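Local coordinates for DNA mismatch repair protein PMS1 (Saccharomyces cerevisiae, PDB 3H4L) that binds ATP through a GHKL-type ATPase domain and, as a MutL-family protein, probably acts in DNA mismatch repair, at residues Ser81-Phe86 / Ala90-Leu95; Gly180-Asn185 / Leu203-Met208; Leu298-Glu303 / Ala345-Phe350. All blocks are in the same frame, centred on the assembly; numbering follows the deposited sequence.

Contact 1 (Ser81-Phe86 / Ala90-Leu95); sequences SKIAKF and AKVQTL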
ATOM      1  N   SER B  81      -7.467  42.552 -15.408  1.00 43.21           N
ATOM      2  CA  SER B  81      -8.476  42.681 -16.448  1.00 47.74           C
ATOM      3  C   SER B  81      -9.863  42.120 -16.097  1.00 49.88           C
ATOM      4  O   SER B  81     -10.880  42.760 -16.375  1.00 50.23           O
ATOM      5  CB  SER B  81      -7.963  42.004 -17.725  1.00 49.48           C
ATOM      6  OG  SER B  81      -9.013  41.793 -18.654  1.00 52.52           O
ATOM      7  N   LYS B  82      -9.909  40.932 -15.498  1.00 50.38           N
ATOM      8  CA  LYS B  82     -11.188  40.314 -15.159  1.00 50.64           C
ATOM      9  C   LYS B  82     -11.748  40.757 -13.814  1.00 51.49           C
ATOM     10  O   LYS B  82     -12.959  40.716 -13.598  1.00 52.15           O
ATOM     11  CB  LYS B  82     -11.065  38.788 -15.201  1.00 50.37           C
ATOM     12  N   ILE B  83     -10.877  41.168 -12.898  1.00 52.49           N
ATOM     13  CA  ILE B  83     -11.347  41.630 -11.597  1.00 52.25           C
ATOM     14  C   ILE B  83     -12.030  42.980 -11.776  1.00 52.61           C
ATOM     15  O   ILE B  83     -13.083  43.239 -11.195  1.00 50.65           O
ATOM     16  CB  ILE B  83     -10.185  41.796 -10.598  1.00 50.99           C
ATOM     17  CG1 ILE B  83      -9.575  40.432 -10.268  1.00 50.05           C
ATOM     18  CG2 ILE B  83     -10.687  42.465  -9.323  1.00 50.87           C
ATOM     19  CD1 ILE B  83     -10.531  39.467  -9.598  1.00 45.50           C
ATOM     20  N   ALA B  84     -11.422  43.833 -12.597  1.00 54.83           N
ATOM     21  CA  ALA B  84     -11.951  45.169 -12.862  1.00 57.39           C
ATOM     22  C   ALA B  84     -13.373  45.125 -13.401  1.00 58.40           C
ATOM     23  O   ALA B  84     -14.071  46.137 -13.406  1.00 59.58           O
ATOM     24  CB  ALA B  84     -11.049  45.903 -13.845  1.00 56.63           C
ATOM     25  N   LYS B  85     -13.795  43.952 -13.855  1.00 59.11           N
ATOM     26  CA  LYS B  85     -15.134  43.776 -14.400  1.00 61.29           C
ATOM     27  C   LYS B  85     -16.159  43.517 -13.291  1.00 62.36           C
ATOM     28  O   LYS B  85     -17.273  43.066 -13.553  1.00 62.61           O
ATOM     29  CB  LYS B  85     -15.139  42.620 -15.415  1.00 60.99           C
ATOM     30  N   PHE B  86     -15.777  43.788 -12.049  1.00 63.37           N
ATOM     31  CA  PHE B  86     -16.690  43.597 -10.924  1.00 64.26           C
ATOM     32  C   PHE B  86     -16.962  44.943 -10.253  1.00 65.15           C
ATOM     33  O   PHE B  86     -16.083  45.813 -10.189  1.00 64.65           O
ATOM     34  CB  PHE B  86     -16.105  42.618  -9.889  1.00 63.21           C
ATOM     35  CG  PHE B  86     -16.216  41.164 -10.280  1.00 61.71           C
ATOM     36  CD1 PHE B  86     -15.302  40.588 -11.155  1.00 60.40           C
ATOM     37  CD2 PHE B  86     -17.242  40.372  -9.769  1.00 60.69           C
ATOM     38  CE1 PHE B  86     -15.410  39.247 -11.512  1.00 59.99           C
ATOM     39  CE2 PHE B  86     -17.357  39.029 -10.120  1.00 59.25           C
ATOM     40  CZ  PHE B  86     -16.442  38.466 -10.992  1.00 59.61           C
ATOM     41  N   ALA B  90     -13.030  45.073  -4.193  1.00 58.65           N
ATOM     42  CA  ALA B  90     -12.523  44.717  -2.863  1.00 58.97           C
ATOM     43  C   ALA B  90     -13.119  43.396  -2.383  1.00 58.13           C
ATOM     44  O   ALA B  90     -12.403  42.519  -1.895  1.00 58.41           O
ATOM     45  CB  ALA B  90     -12.848  45.826  -1.858  1.00 58.24           C
ATOM     46  N   LYS B  91     -14.435  43.277  -2.538  1.00 56.72           N
ATOM     47  CA  LYS B  91     -15.199  42.098  -2.143  1.00 56.85           C
ATOM     48  C   LYS B  91     -14.764  40.809  -2.859  1.00 56.32           C
ATOM     49  O   LYS B  91     -14.351  39.849  -2.202  1.00 56.35           O
ATOM     50  CB  LYS B  91     -16.686  42.369  -2.397  1.00 58.08           C
ATOM     51  CG  LYS B  91     -17.642  41.252  -2.019  1.00 59.34           C
ATOM     52  CD  LYS B  91     -17.818  41.121  -0.513  1.00 60.07           C
ATOM     53  CE  LYS B  91     -18.916  40.105  -0.199  1.00 60.05           C
ATOM     54  NZ  LYS B  91     -19.067  39.821   1.256  1.00 60.85           N
ATOM     55  N   VAL B  92     -14.853  40.779  -4.190  1.00 54.24           N
ATOM     56  CA  VAL B  92     -14.467  39.582  -4.938  1.00 54.29           C
ATOM     57  C   VAL B  92     -13.065  39.086  -4.623  1.00 54.13           C
ATOM     58  O   VAL B  92     -12.830  37.883  -4.599  1.00 53.88           O
ATOM     59  CB  VAL B  92     -14.551  39.770  -6.479  1.00 53.89           C
ATOM     60  CG1 VAL B  92     -15.990  39.746  -6.922  1.00 54.55           C
ATOM     61  CG2 VAL B  92     -13.884  41.069  -6.899  1.00 54.22           C
ATOM     62  N   GLN B  93     -12.134  40.003  -4.382  1.00 55.07           N
ATOM     63  CA  GLN B  93     -10.761  39.609  -4.086  1.00 55.70           C
ATOM     64  C   GLN B  93     -10.556  39.019  -2.690  1.00 55.37           C
ATOM     65  O   GLN B  93      -9.421  38.819  -2.262  1.00 57.04           O
ATOM     66  CB  GLN B  93      -9.803  40.786  -4.334  1.00 56.56           C
ATOM     67  CG  GLN B  93      -9.200  40.767  -5.741  1.00 57.53           C
ATOM     68  CD  GLN B  93      -8.556  42.081  -6.155  1.00 58.77           C
ATOM     69  OE1 GLN B  93      -7.789  42.128  -7.119  1.00 58.63           O
ATOM     70  NE2 GLN B  93      -8.877  43.157  -5.441  1.00 59.61           N
ATOM     71  N   THR B  94     -11.654  38.744  -1.986  1.00 53.58           N
ATOM     72  CA  THR B  94     -11.589  38.126  -0.660  1.00 52.31           C
ATOM     73  C   THR B  94     -12.394  36.849  -0.756  1.00 52.14           C
ATOM     74  O   THR B  94     -12.555  36.129   0.230  1.00 53.29           O
ATOM     75  CB  THR B  94     -12.252  38.967   0.445  1.00 53.00           C
ATOM     76  OG1 THR B  94     -13.645  39.121   0.149  1.00 53.38           O
ATOM     77  CG2 THR B  94     -11.588  40.327   0.567  1.00 53.67           C
ATOM     78  N   LEU B  95     -12.913  36.579  -1.950  1.00 50.54           N
ATOM     79  CA  LEU B  95     -13.717  35.385  -2.172  1.00 50.13           C
ATOM     80  C   LEU B  95     -12.945  34.308  -2.905  1.00 49.94           C
ATOM     81  O   LEU B  95     -13.514  33.284  -3.284  1.00 50.49           O
ATOM     82  CB  LEU B  95     -14.982  35.727  -2.966  1.00 49.65           C
ATOM     83  CG  LEU B  95     -15.911  36.762  -2.324  1.00 49.95           C
ATOM     84  CD1 LEU B  95     -17.187  36.903  -3.146  1.00 49.41           C
ATOM     85  CD2 LEU B  95     -16.241  36.331  -0.906  1.00 48.65           C
TER
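V92 pushes its two methyls toward I83 and F86, packing one short helix against another in the region between the ATP-binding motifs of this GHKL ATPase, which is consistent with its ATP lid. V92 and I83 are buried, and V92 divides its work: CG1 is directed at the F86 ring, which it meets obliquely, while CG2 sits 4.0 Å from F86 CB and 4.2 Å from I83 CG2. The first torsion of V92 (chi1 -75°) makes this split, turning CG1 beside the backbone N and leaving CG2 between N and the carbonyl carbon. A type I turn from I83 to F86, closed by the bond from F86 N to I83 O (2.9 Å), swings I83 and F86 toward the same valine. F86 also packs on F73, and replacing it by an alanine would probably leave V92 CG1 facing a gap and the end of the turn less firmly seated. On the solvent side K91 and T94 are exposed, and T94 OG1 turns back on its own segment to hydrogen-bond K91 O, already taken by T94 N. Q93 marks the transition, partly exposed, its chain, extended beyond CG, crossing I83 at an angle. There its amide oxygen OE1 comes 3.7 Å from I83 CG2 and is hydrogen-bonded by H78 NE2.

Contact 2 (Gly180-Asn185 / Leu203-Met208); sequences GYAIIN and LILSTM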
ATOM      1  N   GLY B 180       7.296  12.626   5.578  1.00 32.82           N
ATOM      2  CA  GLY B 180       7.728  13.850   6.234  1.00 31.21           C
ATOM      3  C   GLY B 180       6.595  14.560   6.973  1.00 31.22           C
ATOM      4  O   GLY B 180       6.734  14.967   8.126  1.00 28.46           O
ATOM      5  N   TYR B 181       5.456  14.705   6.314  1.00 30.76           N
ATOM      6  CA  TYR B 181       4.325  15.371   6.933  1.00 32.49           C
ATOM      7  C   TYR B 181       3.796  14.575   8.126  1.00 36.06           C
ATOM      8  O   TYR B 181       3.390  15.141   9.140  1.00 35.91           O
ATOM      9  CB  TYR B 181       3.201  15.541   5.911  1.00 32.23           C
ATOM     10  CG  TYR B 181       3.352  16.698   4.941  1.00 30.48           C
ATOM     11  CD1 TYR B 181       3.103  18.008   5.347  1.00 28.60           C
ATOM     12  CD2 TYR B 181       3.674  16.470   3.594  1.00 30.10           C
ATOM     13  CE1 TYR B 181       3.159  19.058   4.448  1.00 29.43           C
ATOM     14  CE2 TYR B 181       3.734  17.510   2.689  1.00 27.20           C
ATOM     15  CZ  TYR B 181       3.472  18.806   3.118  1.00 30.44           C
ATOM     16  OH  TYR B 181       3.509  19.854   2.213  1.00 34.20           O
ATOM     17  N   ALA B 182       3.806  13.253   8.000  1.00 39.81           N
ATOM     18  CA  ALA B 182       3.283  12.385   9.051  1.00 40.71           C
ATOM     19  C   ALA B 182       4.155  12.292  10.292  1.00 41.71           C
ATOM     20  O   ALA B 182       3.647  12.123  11.403  1.00 42.30           O
ATOM     21  CB  ALA B 182       3.042  10.988   8.494  1.00 40.87           C
ATOM     22  N   ILE B 183       5.465  12.386  10.123  1.00 40.76           N
ATOM     23  CA  ILE B 183       6.324  12.284  11.283  1.00 41.71           C
ATOM     24  C   ILE B 183       6.262  13.514  12.187  1.00 44.16           C
ATOM     25  O   ILE B 183       6.326  13.392  13.409  1.00 45.99           O
ATOM     26  CB  ILE B 183       7.769  12.016  10.870  1.00 40.42           C
ATOM     27  CG1 ILE B 183       7.849  10.653  10.185  1.00 38.47           C
ATOM     28  CG2 ILE B 183       8.678  12.054  12.089  1.00 37.95           C
ATOM     29  CD1 ILE B 183       9.217  10.309   9.678  1.00 38.50           C
ATOM     30  N   ILE B 184       6.113  14.698  11.603  1.00 45.38           N
ATOM     31  CA  ILE B 184       6.072  15.906  12.410  1.00 47.33           C
ATOM     32  C   ILE B 184       4.678  16.281  12.895  1.00 48.48           C
ATOM     33  O   ILE B 184       4.533  16.913  13.936  1.00 50.10           O
ATOM     34  CB  ILE B 184       6.643  17.105  11.643  1.00 48.08           C
ATOM     35  CG1 ILE B 184       6.866  18.285  12.598  1.00 50.03           C
ATOM     36  CG2 ILE B 184       5.687  17.517  10.541  1.00 47.81           C
ATOM     37  CD1 ILE B 184       7.959  18.057  13.642  1.00 48.25           C
ATOM     38  N   ASN B 185       3.651  15.893  12.152  1.00 49.56           N
ATOM     39  CA  ASN B 185       2.288  16.234  12.539  1.00 50.55           C
ATOM     40  C   ASN B 185       1.594  15.213  13.437  1.00 51.82           C
ATOM     41  O   ASN B 185       0.702  14.474  13.010  1.00 51.34           O
ATOM     42  CB  ASN B 185       1.455  16.514  11.295  1.00 49.18           C
ATOM     43  CG  ASN B 185       1.893  17.778  10.590  1.00 49.12           C
ATOM     44  OD1 ASN B 185       1.688  18.883  11.091  1.00 50.49           O
ATOM     45  ND2 ASN B 185       2.515  17.624   9.428  1.00 48.01           N
ATOM     46  N   LEU B 203      -3.151  -0.942   1.728  1.00 35.73           N
ATOM     47  CA  LEU B 203      -2.811   0.090   2.691  1.00 35.49           C
ATOM     48  C   LEU B 203      -1.334   0.385   2.519  1.00 35.77           C
ATOM     49  O   LEU B 203      -0.519  -0.532   2.415  1.00 36.19           O
ATOM     50  CB  LEU B 203      -3.089  -0.364   4.116  1.00 36.53           C
ATOM     51  CG  LEU B 203      -2.639   0.639   5.185  1.00 37.31           C
ATOM     52  CD1 LEU B 203      -3.582   1.822   5.223  1.00 37.38           C
ATOM     53  CD2 LEU B 203      -2.615  -0.038   6.532  1.00 38.34           C
ATOM     54  N   ILE B 204      -0.998   1.670   2.473  1.00 35.06           N
ATOM     55  CA  ILE B 204       0.381   2.096   2.292  1.00 34.02           C
ATOM     56  C   ILE B 204       1.001   2.675   3.566  1.00 34.04           C
ATOM     57  O   ILE B 204       2.113   2.302   3.930  1.00 32.68           O
ATOM     58  CB  ILE B 204       0.484   3.149   1.174  1.00 32.02           C
ATOM     59  CG1 ILE B 204      -0.121   2.605  -0.126  1.00 32.72           C
ATOM     60  CG2 ILE B 204       1.927   3.542   0.972  1.00 31.90           C
ATOM     61  CD1 ILE B 204       0.617   1.427  -0.730  1.00 29.08           C
ATOM     62  N   LEU B 205       0.285   3.580   4.236  1.00 33.97           N
ATOM     63  CA  LEU B 205       0.790   4.207   5.463  1.00 35.29           C
ATOM     64  C   LEU B 205      -0.329   4.612   6.420  1.00 37.43           C
ATOM     65  O   LEU B 205      -1.453   4.909   5.994  1.00 37.06           O
ATOM     66  CB  LEU B 205       1.643   5.439   5.116  1.00 33.48           C
ATOM     67  CG  LEU B 205       2.198   6.375   6.205  1.00 32.24           C
ATOM     68  CD1 LEU B 205       3.440   7.105   5.670  1.00 29.38           C
ATOM     69  CD2 LEU B 205       1.136   7.388   6.635  1.00 29.52           C
ATOM     70  N   SER B 206      -0.012   4.625   7.714  1.00 39.13           N
ATOM     71  CA  SER B 206      -0.985   5.013   8.727  1.00 41.65           C
ATOM     72  C   SER B 206      -0.358   5.411  10.055  1.00 42.59           C
ATOM     73  O   SER B 206       0.535   4.728  10.557  1.00 43.86           O
ATOM     74  CB  SER B 206      -1.975   3.879   8.978  1.00 40.51           C
ATOM     75  OG  SER B 206      -2.950   4.281   9.924  1.00 44.05           O
ATOM     76  N   THR B 207      -0.822   6.523  10.614  1.00 42.88           N
ATOM     77  CA  THR B 207      -0.337   6.980  11.906  1.00 45.32           C
ATOM     78  C   THR B 207      -1.549   7.271  12.775  1.00 48.28           C
ATOM     79  O   THR B 207      -2.632   7.559  12.274  1.00 48.06           O
ATOM     80  CB  THR B 207       0.535   8.262  11.812  1.00 43.57           C
ATOM     81  OG1 THR B 207      -0.220   9.331  11.231  1.00 42.62           O
ATOM     82  CG2 THR B 207       1.776   8.002  10.984  1.00 42.02           C
ATOM     83  N   MET B 208      -1.361   7.187  14.084  1.00 53.46           N
ATOM     84  CA  MET B 208      -2.439   7.429  15.029  1.00 57.77           C
ATOM     85  C   MET B 208      -2.523   8.906  15.392  1.00 59.10           C
ATOM     86  O   MET B 208      -1.505   9.595  15.476  1.00 60.55           O
ATOM     87  CB  MET B 208      -2.215   6.601  16.300  1.00 61.00           C
ATOM     88  CG  MET B 208      -2.252   5.097  16.085  1.00 64.18           C
ATOM     89  SD  MET B 208      -3.883   4.552  15.538  1.00 71.86           S
ATOM     90  CE  MET B 208      -3.697   4.618  13.715  1.00 68.45           C
TER
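With chi1 at 60°, T207 sets its methyl CG2 beside the backbone N and anti to the carbonyl carbon, where it comes 4.1 Å from A182 CB. L205, two residues back, has CG anti to the backbone N (chi1 174°), and this carries CD2 to 4.5 Å from the same A182 CB. One small methyl on the helix is thus met by two side chains, L205 on the strand and T207 just past its end, that both point toward the helix, and the contact is buried but modest in area. The torsion that aims the T207 methyl also disposes of its hydroxyl: OG1 pairs with F190 N on strand 189-195, where A182 packs as well. The helix ends here. Y181 O takes two donors, N185 N at 3.1 Å and the side-chain amide N185 ND2 at 2.6 Å, the latter tilted a little from the carbonyl plane, so the last turn closes on its own asparagine. At its other end Y181 reaches helix 26-39, its OH hydrogen-bonded to D35. The strand also pairs, through L203, L205 and S206, in a parallel ladder with a strand of the neighbouring subunit, and L205 packs on H78 of that subunit. Helix 167-184 thus lies on the ATPase domain's sheet beside strand 200-206, outermost within this chain, where I204 and L205 both face V192 in a classic beta bulge.

Contact 3 (Leu298-Glu303 / Ala345-Phe350); sequences LKCCNE and AVIDIF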
ATOM      1  N   LEU B 298      21.521  20.896   6.507  1.00 71.36           N
ATOM      2  CA  LEU B 298      21.774  19.476   6.301  1.00 70.20           C
ATOM      3  C   LEU B 298      23.263  19.283   6.070  1.00 70.10           C
ATOM      4  O   LEU B 298      23.875  18.380   6.648  1.00 69.98           O
ATOM      5  CB  LEU B 298      20.980  18.933   5.109  1.00 68.19           C
ATOM      6  CG  LEU B 298      19.532  18.535   5.399  1.00 67.08           C
ATOM      7  CD1 LEU B 298      18.950  17.850   4.177  1.00 66.97           C
ATOM      8  CD2 LEU B 298      19.476  17.602   6.599  1.00 65.58           C
ATOM      9  N   LYS B 299      23.845  20.137   5.230  1.00 68.90           N
ATOM     10  CA  LYS B 299      25.270  20.048   4.958  1.00 68.61           C
ATOM     11  C   LYS B 299      25.976  20.009   6.304  1.00 67.94           C
ATOM     12  O   LYS B 299      26.792  19.126   6.561  1.00 68.16           O
ATOM     13  CB  LYS B 299      25.735  21.252   4.151  1.00 68.89           C
ATOM     14  N   CYS B 300      25.638  20.957   7.170  1.00 67.26           N
ATOM     15  CA  CYS B 300      26.247  21.010   8.489  1.00 67.46           C
ATOM     16  C   CYS B 300      26.061  19.685   9.235  1.00 67.65           C
ATOM     17  O   CYS B 300      27.019  19.140   9.790  1.00 68.53           O
ATOM     18  CB  CYS B 300      25.657  22.160   9.305  1.00 67.04           C
ATOM     19  SG  CYS B 300      26.388  22.311  10.955  1.00 69.69           S
ATOM     20  N   CYS B 301      24.836  19.167   9.245  1.00 66.99           N
ATOM     21  CA  CYS B 301      24.546  17.904   9.917  1.00 66.12           C
ATOM     22  C   CYS B 301      25.495  16.824   9.412  1.00 65.98           C
ATOM     23  O   CYS B 301      26.177  16.164  10.191  1.00 67.12           O
ATOM     24  CB  CYS B 301      23.101  17.472   9.634  1.00 66.80           C
ATOM     25  SG  CYS B 301      21.864  17.776  10.927  1.00 62.86           S
ATOM     26  N   ASN B 302      25.531  16.659   8.094  1.00 65.60           N
ATOM     27  CA  ASN B 302      26.373  15.656   7.456  1.00 64.97           C
ATOM     28  C   ASN B 302      27.850  15.730   7.811  1.00 64.33           C
ATOM     29  O   ASN B 302      28.449  14.726   8.192  1.00 63.68           O
ATOM     30  CB  ASN B 302      26.212  15.728   5.935  1.00 65.14           C
ATOM     31  CG  ASN B 302      24.825  15.313   5.479  1.00 65.17           C
ATOM     32  OD1 ASN B 302      24.337  14.237   5.835  1.00 63.60           O
ATOM     33  ND2 ASN B 302      24.188  16.160   4.677  1.00 64.46           N
ATOM     34  N   GLU B 303      28.443  16.911   7.687  1.00 63.98           N
ATOM     35  CA  GLU B 303      29.862  17.059   7.986  1.00 64.21           C
ATOM     36  C   GLU B 303      30.175  16.737   9.447  1.00 63.28           C
ATOM     37  O   GLU B 303      31.048  15.912   9.737  1.00 62.22           O
ATOM     38  CB  GLU B 303      30.327  18.473   7.631  1.00 65.26           C
ATOM     39  CG  GLU B 303      29.768  19.569   8.502  1.00 66.28           C
ATOM     40  CD  GLU B 303      29.891  20.925   7.845  1.00 68.60           C
ATOM     41  OE1 GLU B 303      29.647  21.946   8.529  1.00 68.73           O
ATOM     42  OE2 GLU B 303      30.222  20.962   6.637  1.00 68.97           O
ATOM     43  N   ALA B 345      25.427  32.664  11.921  1.00 65.49           N
ATOM     44  CA  ALA B 345      25.682  32.394  13.331  1.00 65.41           C
ATOM     45  C   ALA B 345      25.000  31.078  13.699  1.00 66.33           C
ATOM     46  O   ALA B 345      25.631  30.172  14.236  1.00 67.27           O
ATOM     47  CB  ALA B 345      25.141  33.525  14.189  1.00 63.66           C
ATOM     48  N   VAL B 346      23.708  30.980  13.400  1.00 66.77           N
ATOM     49  CA  VAL B 346      22.944  29.767  13.683  1.00 67.16           C
ATOM     50  C   VAL B 346      23.750  28.540  13.260  1.00 67.02           C
ATOM     51  O   VAL B 346      24.052  27.665  14.070  1.00 66.90           O
ATOM     52  CB  VAL B 346      21.603  29.750  12.903  1.00 67.49           C
ATOM     53  CG1 VAL B 346      20.870  28.444  13.162  1.00 66.97           C
ATOM     54  CG2 VAL B 346      20.738  30.928  13.313  1.00 67.61           C
ATOM     55  N   ILE B 347      24.098  28.491  11.983  1.00 66.58           N
ATOM     56  CA  ILE B 347      24.862  27.380  11.440  1.00 67.43           C
ATOM     57  C   ILE B 347      26.078  27.023  12.301  1.00 67.71           C
ATOM     58  O   ILE B 347      26.415  25.850  12.456  1.00 67.45           O
ATOM     59  CB  ILE B 347      25.334  27.704  10.003  1.00 67.75           C
ATOM     60  CG1 ILE B 347      24.117  28.029   9.123  1.00 69.05           C
ATOM     61  CG2 ILE B 347      26.110  26.522   9.426  1.00 67.95           C
ATOM     62  CD1 ILE B 347      24.460  28.586   7.741  1.00 68.39           C
ATOM     63  N   ASP B 348      26.728  28.034  12.872  1.00 67.68           N
ATOM     64  CA  ASP B 348      27.912  27.809  13.697  1.00 67.63           C
ATOM     65  C   ASP B 348      27.616  27.333  15.114  1.00 66.01           C
ATOM     66  O   ASP B 348      28.310  26.459  15.644  1.00 66.03           O
ATOM     67  CB  ASP B 348      28.759  29.084  13.750  1.00 70.03           C
ATOM     68  CG  ASP B 348      29.362  29.430  12.404  1.00 72.83           C
ATOM     69  OD1 ASP B 348      30.215  28.649  11.921  1.00 73.84           O
ATOM     70  OD2 ASP B 348      28.978  30.472  11.828  1.00 73.86           O
ATOM     71  N   ILE B 349      26.594  27.914  15.731  1.00 63.58           N
ATOM     72  CA  ILE B 349      26.226  27.524  17.083  1.00 62.67           C
ATOM     73  C   ILE B 349      25.637  26.118  17.063  1.00 61.35           C
ATOM     74  O   ILE B 349      25.752  25.371  18.032  1.00 61.10           O
ATOM     75  CB  ILE B 349      25.220  28.527  17.696  1.00 63.00           C
ATOM     76  CG1 ILE B 349      25.941  29.854  17.970  1.00 62.91           C
ATOM     77  CG2 ILE B 349      24.606  27.956  18.967  1.00 62.41           C
ATOM     78  CD1 ILE B 349      25.134  30.853  18.772  1.00 63.96           C
ATOM     79  N   PHE B 350      25.021  25.759  15.943  1.00 59.59           N
ATOM     80  CA  PHE B 350      24.439  24.436  15.794  1.00 58.76           C
ATOM     81  C   PHE B 350      25.560  23.414  15.592  1.00 58.79           C
ATOM     82  O   PHE B 350      25.613  22.380  16.266  1.00 56.80           O
ATOM     83  CB  PHE B 350      23.493  24.400  14.586  1.00 58.36           C
ATOM     84  CG  PHE B 350      22.904  23.041  14.323  1.00 58.45           C
ATOM     85  CD1 PHE B 350      21.914  22.524  15.155  1.00 58.20           C
ATOM     86  CD2 PHE B 350      23.384  22.251  13.284  1.00 58.63           C
ATOM     87  CE1 PHE B 350      21.418  21.237  14.957  1.00 58.45           C
ATOM     88  CE2 PHE B 350      22.896  20.958  13.076  1.00 58.39           C
ATOM     89  CZ  PHE B 350      21.913  20.450  13.913  1.00 57.97           C
TER
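The F350 ring is met at its rim by two cysteine sulfurs, C300 SG and C301 SG, both close to the ring plane. These are sulfur-aromatic contacts between two helices on the four-stranded sheet of the S5-type domain. Helix 295-306 belongs to the beta-alpha-beta crossover that joins the neighbouring parallel strands 283-287 and 316-321, and helix 343-362 runs alongside it. Over the short segments their axes pass 10.3 Å apart and run in nearly the same direction, 22° from parallel. F350 spans that gap: with CG anti to the backbone N (chi1 177°) the ring stretches out from its helix toward the other, and C300, whose SG is likewise anti to its N, extends to meet it. C300 SG lies 3.8 Å from F350 CD2, in the ring plane. C301 SG sits next along the rim, near that plane. I347 also touches C300, its CG2 lying 4.4 Å from C300 CB, while its carbonyl oxygen approaches C300 SG without a hydrogen bond. Both helices also touch the sheet: L298 packs on I285 of strand 283-287, F350 on L236 of strand 229-237. F350 also touches L297, one turn back along the cysteine-bearing helix. The two sulfurs therefore border one ring edge in succession, C300 SG at CD2 and C301 SG equally far, 4.0 Å, from F350 CE2 and CZ.

The three contacts follow one another along the chain, 81-95, then 180-208, then 298-350, and none touches another. Contacts 1 and 2 lie on opposite sides of the chain's centre, their centres about 39 Å apart; contact 2 sits on the eight-stranded sheet of the ATPase domain, contact 1 on the short helices 80-83 and 89-92, the Q93 side chain about 12 Å from a bound nucleotide analogue. Contact 3 belongs to the other domain, with its own four-stranded sheet, its centre about 27 Å from that of contact 2 and about 46 Å from that of contact 1. H78 bonds Q93 within contact 1's own chain; across the dimer, the neighbouring subunit's H78 packs on L205 of contact 2.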